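Local coordinates for DNA sulfur modification protein DndE (Escherichia coli, PDB 4LRV), which takes part in DNA phosphorothioation, the sulfur modification of the DNA backbone, and probably acts there as a DNA-binding protein, at the interface of chains A and B and the interface of chains A and C. Sequence-based numbering; all coordinates share one arbitrary frame. Chains: chain A/B/C, DNA sulfur modification protein DndE.

Contact 1: the interface of chains A and B. Residues chain A 22-26; chain B 27-29, 61, 65.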
ATOM      1  N   GLY A  22      -5.866   3.123 -16.945  1.00 17.73           N
ATOM      2  CA  GLY A  22      -6.980   2.342 -17.435  1.00 17.94           C
ATOM      3  C   GLY A  22      -6.690   0.863 -17.444  1.00 18.65           C
ATOM      4  O   GLY A  22      -7.501   0.078 -16.955  1.00 18.38           O
ATOM      5  N   TYR A  23      -5.524   0.504 -17.991  1.00 19.80           N
ATOM      6  CA  TYR A  23      -5.059  -0.886 -18.142  1.00 20.97           C
ATOM      7  C   TYR A  23      -4.393  -1.467 -16.905  1.00 20.25           C
ATOM      8  O   TYR A  23      -4.425  -2.675 -16.678  1.00 20.62           O
ATOM      9  CB  TYR A  23      -4.027  -0.972 -19.258  1.00 22.10           C
ATOM     10  CG  TYR A  23      -4.604  -1.181 -20.621  1.00 26.53           C
ATOM     11  CD1 TYR A  23      -4.840  -2.465 -21.109  1.00 29.77           C
ATOM     12  CD2 TYR A  23      -4.901  -0.098 -21.438  1.00 29.94           C
ATOM     13  CE1 TYR A  23      -5.363  -2.660 -22.375  1.00 32.02           C
ATOM     14  CE2 TYR A  23      -5.429  -0.281 -22.706  1.00 32.24           C
ATOM     15  CZ  TYR A  23      -5.655  -1.558 -23.170  1.00 33.22           C
ATOM     16  OH  TYR A  23      -6.175  -1.728 -24.435  1.00 35.33           O
ATOM     17  N   THR A  24      -3.728  -0.614 -16.145  1.00 19.24           N
ATOM     18  CA  THR A  24      -3.017  -1.054 -14.970  1.00 18.97           C
ATOM     19  C   THR A  24      -3.702  -0.374 -13.788  1.00 19.44           C
ATOM     20  O   THR A  24      -4.618   0.422 -13.973  1.00 19.92           O
ATOM     21  CB  THR A  24      -1.532  -0.666 -15.063  1.00 18.95           C
ATOM     22  OG1 THR A  24      -1.385   0.751 -14.931  1.00 19.18           O
ATOM     23  CG2 THR A  24      -0.966  -1.062 -16.408  1.00 19.43           C
ATOM     24  N   GLY A  25      -3.307  -0.670 -12.566  1.00 19.10           N
ATOM     25  CA  GLY A  25      -3.895   0.119 -11.494  1.00 19.11           C
ATOM     26  C   GLY A  25      -3.197   1.462 -11.310  1.00 18.11           C
ATOM     27  O   GLY A  25      -3.655   2.311 -10.547  1.00 17.74           O
ATOM     28  N   ILE A  26      -2.089   1.642 -12.021  1.00 17.58           N
ATOM     29  CA  ILE A  26      -1.111   2.681 -11.696  1.00 17.18           C
ATOM     30  C   ILE A  26      -1.668   4.091 -11.854  1.00 16.56           C
ATOM     31  O   ILE A  26      -2.104   4.485 -12.933  1.00 16.21           O
ATOM     32  CB  ILE A  26       0.163   2.528 -12.540  1.00 17.41           C
ATOM     33  CG1 ILE A  26       0.691   1.089 -12.437  1.00 17.35           C
ATOM     34  CG2 ILE A  26       1.203   3.556 -12.109  1.00 17.55           C
ATOM     35  CD1 ILE A  26       1.619   0.659 -13.575  1.00 16.90           C
TER
ATOM     36  N   THR B  27      -9.354  -4.481 -13.361  1.00 18.56           N
ATOM     37  CA  THR B  27      -8.254  -3.895 -14.130  1.00 18.44           C
ATOM     38  C   THR B  27      -7.658  -4.875 -15.130  1.00 17.95           C
ATOM     39  O   THR B  27      -7.289  -5.960 -14.758  1.00 18.04           O
ATOM     40  CB  THR B  27      -7.126  -3.403 -13.195  1.00 18.74           C
ATOM     41  OG1 THR B  27      -7.690  -2.840 -12.002  1.00 18.57           O
ATOM     42  CG2 THR B  27      -6.316  -2.365 -13.888  1.00 18.60           C
ATOM     43  N   PRO B  28      -7.555  -4.498 -16.405  1.00 18.22           N
ATOM     44  CA  PRO B  28      -7.044  -5.416 -17.432  1.00 18.37           C
ATOM     45  C   PRO B  28      -5.878  -6.314 -17.002  1.00 18.23           C
ATOM     46  O   PRO B  28      -5.926  -7.532 -17.230  1.00 18.36           O
ATOM     47  CB  PRO B  28      -6.609  -4.464 -18.537  1.00 18.53           C
ATOM     48  CG  PRO B  28      -7.661  -3.394 -18.476  1.00 18.73           C
ATOM     49  CD  PRO B  28      -8.014  -3.233 -17.006  1.00 18.58           C
ATOM     50  N   ASN B  29      -4.856  -5.735 -16.375  1.00 17.55           N
ATOM     51  CA  ASN B  29      -3.681  -6.515 -15.984  1.00 16.47           C
ATOM     52  C   ASN B  29      -3.950  -7.490 -14.848  1.00 15.68           C
ATOM     53  O   ASN B  29      -3.400  -8.592 -14.852  1.00 15.48           O
ATOM     54  CB  ASN B  29      -2.457  -5.630 -15.703  1.00 16.51           C
ATOM     55  CG  ASN B  29      -2.614  -4.768 -14.473  1.00 16.47           C
ATOM     56  OD1 ASN B  29      -3.719  -4.503 -14.008  1.00 16.44           O
ATOM     57  ND2 ASN B  29      -1.496  -4.323 -13.936  1.00 17.15           N
ATOM     58  N   LEU B  61       3.578  -3.248 -22.304  1.00 28.20           N
ATOM     59  CA  LEU B  61       3.904  -2.949 -20.915  1.00 26.99           C
ATOM     60  C   LEU B  61       5.061  -3.793 -20.426  1.00 27.05           C
ATOM     61  O   LEU B  61       5.279  -4.899 -20.911  1.00 27.18           O
ATOM     62  CB  LEU B  61       2.682  -3.154 -20.012  1.00 26.30           C
ATOM     63  CG  LEU B  61       1.422  -2.340 -20.321  1.00 25.03           C
ATOM     64  CD1 LEU B  61       0.274  -2.784 -19.433  1.00 24.18           C
ATOM     65  CD2 LEU B  61       1.674  -0.855 -20.161  1.00 23.76           C
ATOM     66  N   THR B  65       4.839  -5.135 -15.050  1.00 20.40           N
ATOM     67  CA  THR B  65       3.592  -4.378 -15.001  1.00 20.27           C
ATOM     68  C   THR B  65       2.408  -5.301 -15.260  1.00 19.85           C
ATOM     69  O   THR B  65       1.362  -5.159 -14.630  1.00 20.13           O
ATOM     70  CB  THR B  65       3.569  -3.219 -16.021  1.00 20.40           C
ATOM     71  OG1 THR B  65       4.770  -2.451 -15.909  1.00 20.14           O
ATOM     72  CG2 THR B  65       2.372  -2.315 -15.779  1.00 19.94           C
TER
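The C-terminal end of helix 11-23 of chain A and the loop that follows it meet the start of helix 28-41 of chain B, with its strand 61-62 and helix 63-67. This interface between copies of one protein, which may help build the deposited assembly, exemplifies one helix finishing where another begins: the backbone N-H of B:Asn29, in the first turn of its helix, gives a hydrogen bond to the carbonyl O of A:Tyr23, the last residue of its own helix, with N and O 3.1 Å apart. The N-H approaches nearly along the C=O axis (172°), and the facing helix ends would probably favour this pairing electrostatically. Beside it B:Pro28 fills the flank, its ring carbon CG 3.6 Å from A:Tyr23 CA, while its CB touches CD1 of the phenol ring, the two side chains crossing at about a right angle.

A:Thr24 carries the apolar half. OG1 takes the crowded position between backbone N and carbonyl carbon (chi1 70°) and accepts the N-H of A:Ile26 at 3.1 Å from N to OG1, which helps fix its rotation. That turns CG2 towards chain B, 3.6 Å from B:Thr65 CG2 and 3.7 Å from B:Leu61 CD1, both met obliquely. A:Ile26 adds CD1 against the same B:Thr65 methyl. ND2 of B:Asn29 donates to B:Thr65 O, 3.1 Å from N to O and close to the amide plane; this holds the amide beside A:Thr24 CA. The site thus sits at the turn between helices 11-23 and 28-40 of chain A, docked on the N-terminal end of helix 28-41 of chain B.

Contact 2: the interface of chains A and C. Residues chain A 73, 76-77, 80; chain C 37, 40-41, 73, 76-77, 80-81.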
ATOM      1  N   ALA A  73      15.721  12.279  -4.980  1.00 15.05           N
ATOM      2  CA  ALA A  73      16.338  11.558  -6.077  1.00 14.91           C
ATOM      3  C   ALA A  73      16.086  12.268  -7.404  1.00 14.81           C
ATOM      4  O   ALA A  73      17.027  12.565  -8.137  1.00 14.77           O
ATOM      5  CB  ALA A  73      15.810  10.131  -6.134  1.00 15.04           C
ATOM      6  N   LEU A  76      17.908  15.463  -7.778  1.00 15.25           N
ATOM      7  CA  LEU A  76      19.359  15.261  -7.885  1.00 15.66           C
ATOM      8  C   LEU A  76      19.728  14.814  -9.293  1.00 15.63           C
ATOM      9  O   LEU A  76      20.726  15.252  -9.863  1.00 15.80           O
ATOM     10  CB  LEU A  76      19.862  14.260  -6.839  1.00 16.09           C
ATOM     11  CG  LEU A  76      21.364  14.140  -6.499  1.00 17.05           C
ATOM     12  CD1 LEU A  76      22.007  12.973  -7.178  1.00 18.11           C
ATOM     13  CD2 LEU A  76      22.163  15.412  -6.735  1.00 17.34           C
ATOM     14  N   VAL A  77      18.904  13.951  -9.864  1.00 15.32           N
ATOM     15  CA  VAL A  77      19.080  13.559 -11.252  1.00 14.75           C
ATOM     16  C   VAL A  77      18.975  14.778 -12.182  1.00 14.48           C
ATOM     17  O   VAL A  77      19.840  14.997 -13.031  1.00 14.40           O
ATOM     18  CB  VAL A  77      18.073  12.482 -11.655  1.00 14.39           C
ATOM     19  CG1 VAL A  77      18.143  12.233 -13.154  1.00 14.29           C
ATOM     20  CG2 VAL A  77      18.351  11.206 -10.887  1.00 13.82           C
HETATM   21  N   MSE A  80      22.045  17.051 -11.971  1.00 15.89           N
HETATM   22  CA  MSE A  80      23.223  16.485 -12.634  1.00 16.98           C
HETATM   23  C   MSE A  80      23.095  16.430 -14.159  1.00 16.37           C
HETATM   24  O   MSE A  80      24.079  16.638 -14.869  1.00 16.37           O
HETATM   25  CB  MSE A  80      23.554  15.096 -12.085  1.00 17.65           C
HETATM   26  CG  MSE A  80      23.940  15.099 -10.629  1.00 24.06           C
HETATM   27 SE   MSE A  80      24.572  13.362  -9.986  1.00 39.58          SE
HETATM   28  CE  MSE A  80      26.089  13.131 -11.185  1.00 33.98           C
TER
ATOM     29  N   PHE C  37      21.661   9.655  -0.987  1.00 14.97           N
ATOM     30  CA  PHE C  37      21.444  10.929  -1.677  1.00 15.71           C
ATOM     31  C   PHE C  37      21.985  12.133  -0.903  1.00 17.19           C
ATOM     32  O   PHE C  37      22.527  13.072  -1.499  1.00 17.65           O
ATOM     33  CB  PHE C  37      19.980  11.097  -2.077  1.00 14.98           C
ATOM     34  CG  PHE C  37      19.556  10.158  -3.163  1.00 14.35           C
ATOM     35  CD1 PHE C  37      19.777  10.476  -4.495  1.00 13.96           C
ATOM     36  CD2 PHE C  37      18.970   8.936  -2.855  1.00 14.23           C
ATOM     37  CE1 PHE C  37      19.402   9.606  -5.508  1.00 14.36           C
ATOM     38  CE2 PHE C  37      18.588   8.054  -3.857  1.00 14.19           C
ATOM     39  CZ  PHE C  37      18.806   8.393  -5.190  1.00 14.73           C
ATOM     40  N   VAL C  40      25.740  12.108  -1.736  1.00 19.27           N
ATOM     41  CA  VAL C  40      26.019  12.546  -3.088  1.00 19.96           C
ATOM     42  C   VAL C  40      25.843  14.055  -3.230  1.00 21.57           C
ATOM     43  O   VAL C  40      26.691  14.708  -3.839  1.00 22.24           O
ATOM     44  CB  VAL C  40      25.136  11.810  -4.100  1.00 19.51           C
ATOM     45  CG1 VAL C  40      25.185  12.501  -5.448  1.00 19.84           C
ATOM     46  CG2 VAL C  40      25.571  10.365  -4.211  1.00 18.78           C
ATOM     47  N   GLU C  41      24.746  14.592  -2.681  1.00 22.74           N
ATOM     48  CA  GLU C  41      24.484  16.040  -2.666  1.00 23.81           C
ATOM     49  C   GLU C  41      25.591  16.847  -1.986  1.00 24.32           C
ATOM     50  O   GLU C  41      25.966  17.912  -2.474  1.00 24.23           O
ATOM     51  CB  GLU C  41      23.138  16.346  -2.020  1.00 24.28           C
ATOM     52  CG  GLU C  41      21.949  16.091  -2.949  1.00 27.36           C
ATOM     53  CD  GLU C  41      20.601  16.219  -2.252  1.00 30.18           C
ATOM     54  OE1 GLU C  41      20.568  16.464  -1.022  1.00 31.58           O
ATOM     55  OE2 GLU C  41      19.571  16.068  -2.945  1.00 31.47           O
ATOM     56  N   ALA C  73      17.667   6.173 -10.196  1.00 15.05           N
ATOM     57  CA  ALA C  73      18.438   7.320  -9.745  1.00 14.53           C
ATOM     58  C   ALA C  73      19.812   6.922  -9.170  1.00 14.53           C
ATOM     59  O   ALA C  73      20.835   7.512  -9.530  1.00 14.57           O
ATOM     60  CB  ALA C  73      17.641   8.138  -8.741  1.00 13.91           C
ATOM     61  N   LEU C  76      22.050   5.613 -11.989  1.00 16.87           N
ATOM     62  CA  LEU C  76      22.434   6.694 -12.877  1.00 16.69           C
ATOM     63  C   LEU C  76      23.446   7.602 -12.209  1.00 16.81           C
ATOM     64  O   LEU C  76      24.371   8.099 -12.861  1.00 16.55           O
ATOM     65  CB  LEU C  76      21.224   7.507 -13.312  1.00 16.87           C
ATOM     66  CG  LEU C  76      21.629   8.729 -14.141  1.00 17.97           C
ATOM     67  CD1 LEU C  76      20.688   8.909 -15.307  1.00 20.11           C
ATOM     68  CD2 LEU C  76      21.713  10.007 -13.287  1.00 18.37           C
ATOM     69  N   VAL C  77      23.268   7.828 -10.911  1.00 16.82           N
ATOM     70  CA  VAL C  77      24.204   8.670 -10.184  1.00 16.82           C
ATOM     71  C   VAL C  77      25.577   7.997 -10.176  1.00 17.12           C
ATOM     72  O   VAL C  77      26.581   8.622 -10.496  1.00 17.22           O
ATOM     73  CB  VAL C  77      23.700   8.999  -8.763  1.00 16.45           C
ATOM     74  CG1 VAL C  77      24.840   9.454  -7.869  1.00 16.51           C
ATOM     75  CG2 VAL C  77      22.634  10.060  -8.830  1.00 15.06           C
HETATM   76  N   MSE C  80      27.493   8.233 -13.550  1.00 19.70           N
HETATM   77  CA  MSE C  80      27.982   9.585 -13.794  1.00 20.09           C
HETATM   78  C   MSE C  80      29.228   9.965 -12.977  1.00 19.50           C
HETATM   79  O   MSE C  80      30.127  10.622 -13.490  1.00 18.94           O
HETATM   80  CB  MSE C  80      26.867  10.611 -13.574  1.00 20.88           C
HETATM   81  CG  MSE C  80      25.858  10.683 -14.707  1.00 25.81           C
HETATM   82 SE   MSE C  80      25.004  12.441 -14.880  1.00 39.34          SE
HETATM   83  CE  MSE C  80      26.586  13.575 -14.732  1.00 33.51           C
ATOM     84  N   LEU C  81      29.276   9.562 -11.711  1.00 19.81           N
ATOM     85  CA  LEU C  81      30.410   9.924 -10.853  1.00 20.27           C
ATOM     86  C   LEU C  81      31.603   8.992 -11.051  1.00 20.44           C
ATOM     87  O   LEU C  81      32.755   9.433 -10.993  1.00 20.79           O
ATOM     88  CB  LEU C  81      30.010   9.946  -9.370  1.00 20.17           C
ATOM     89  CG  LEU C  81      28.787  10.748  -8.904  1.00 19.50           C
ATOM     90  CD1 LEU C  81      28.528  10.462  -7.427  1.00 18.86           C
ATOM     91  CD2 LEU C  81      28.980  12.230  -9.129  1.00 18.00           C
TER
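Helices 71-81 of the two chains run side by side in roughly the same direction around a two-fold axis and spread apart along their length, from 6.0 Å between A:Ala73 CA and C:Ala73 CA to 8.5 Å between A:Met80 CA and C:Met80 CA. In this DndE-family protein residues 73, 76, 77 and 80 recur with a three-and-four spacing reminiscent of coiled coils, and in this part of the seam the contacts are made by carbon and selenium, with no N or O of one chain within bonding reach of the other. At the narrow end A:Ala73 CB sits over the face of the C:Phe37 ring, 4.0 Å from its centroid, a CH-pi contact in which helix 28-41 of chain C supplies the ring. Replacing C:Phe37 by an alanine would probably loosen this end of the seam, since the aromatic face under A:Ala73 would be lost. A:Leu76, with CG anti to the backbone N (chi1 -164°), reaches across the groove: CD1 lies 3.4 Å from C:Val77 CG2, the two side chains crossing at about a right angle, and also meets C:Val40 CG1. Its other branch, CD2, lies against the aliphatic CG of C:Glu41, the two side chains running past each other in opposite directions. At the wide end the selenomethionines A:Met80 and C:Met80 pass each other antiparallel. Both side chains bend at chi3 (60° and 46°), and the A:Met80 methyl CE rests 3.6 Å from C:Met80 CB, touching C:Leu81 CD2 as well.

About 30 Å separates the centres of the C-alpha atoms of contact 1 and contact 2, which use different faces of chain A to hold different neighbours. Helix 28-41 links them: its beginning serves contact 1 in chain B and its last turns serve contact 2 in chain C, so in each copy one helix has a role at both. The segment 61-67 used in contact 1 lies shortly before helix 71-81, the core of contact 2. One interface departs from two-fold symmetry whereas the other obeys it; together they could build the eight-copy deposited assembly, although the structure alone does not show which oligomer acts in the cell.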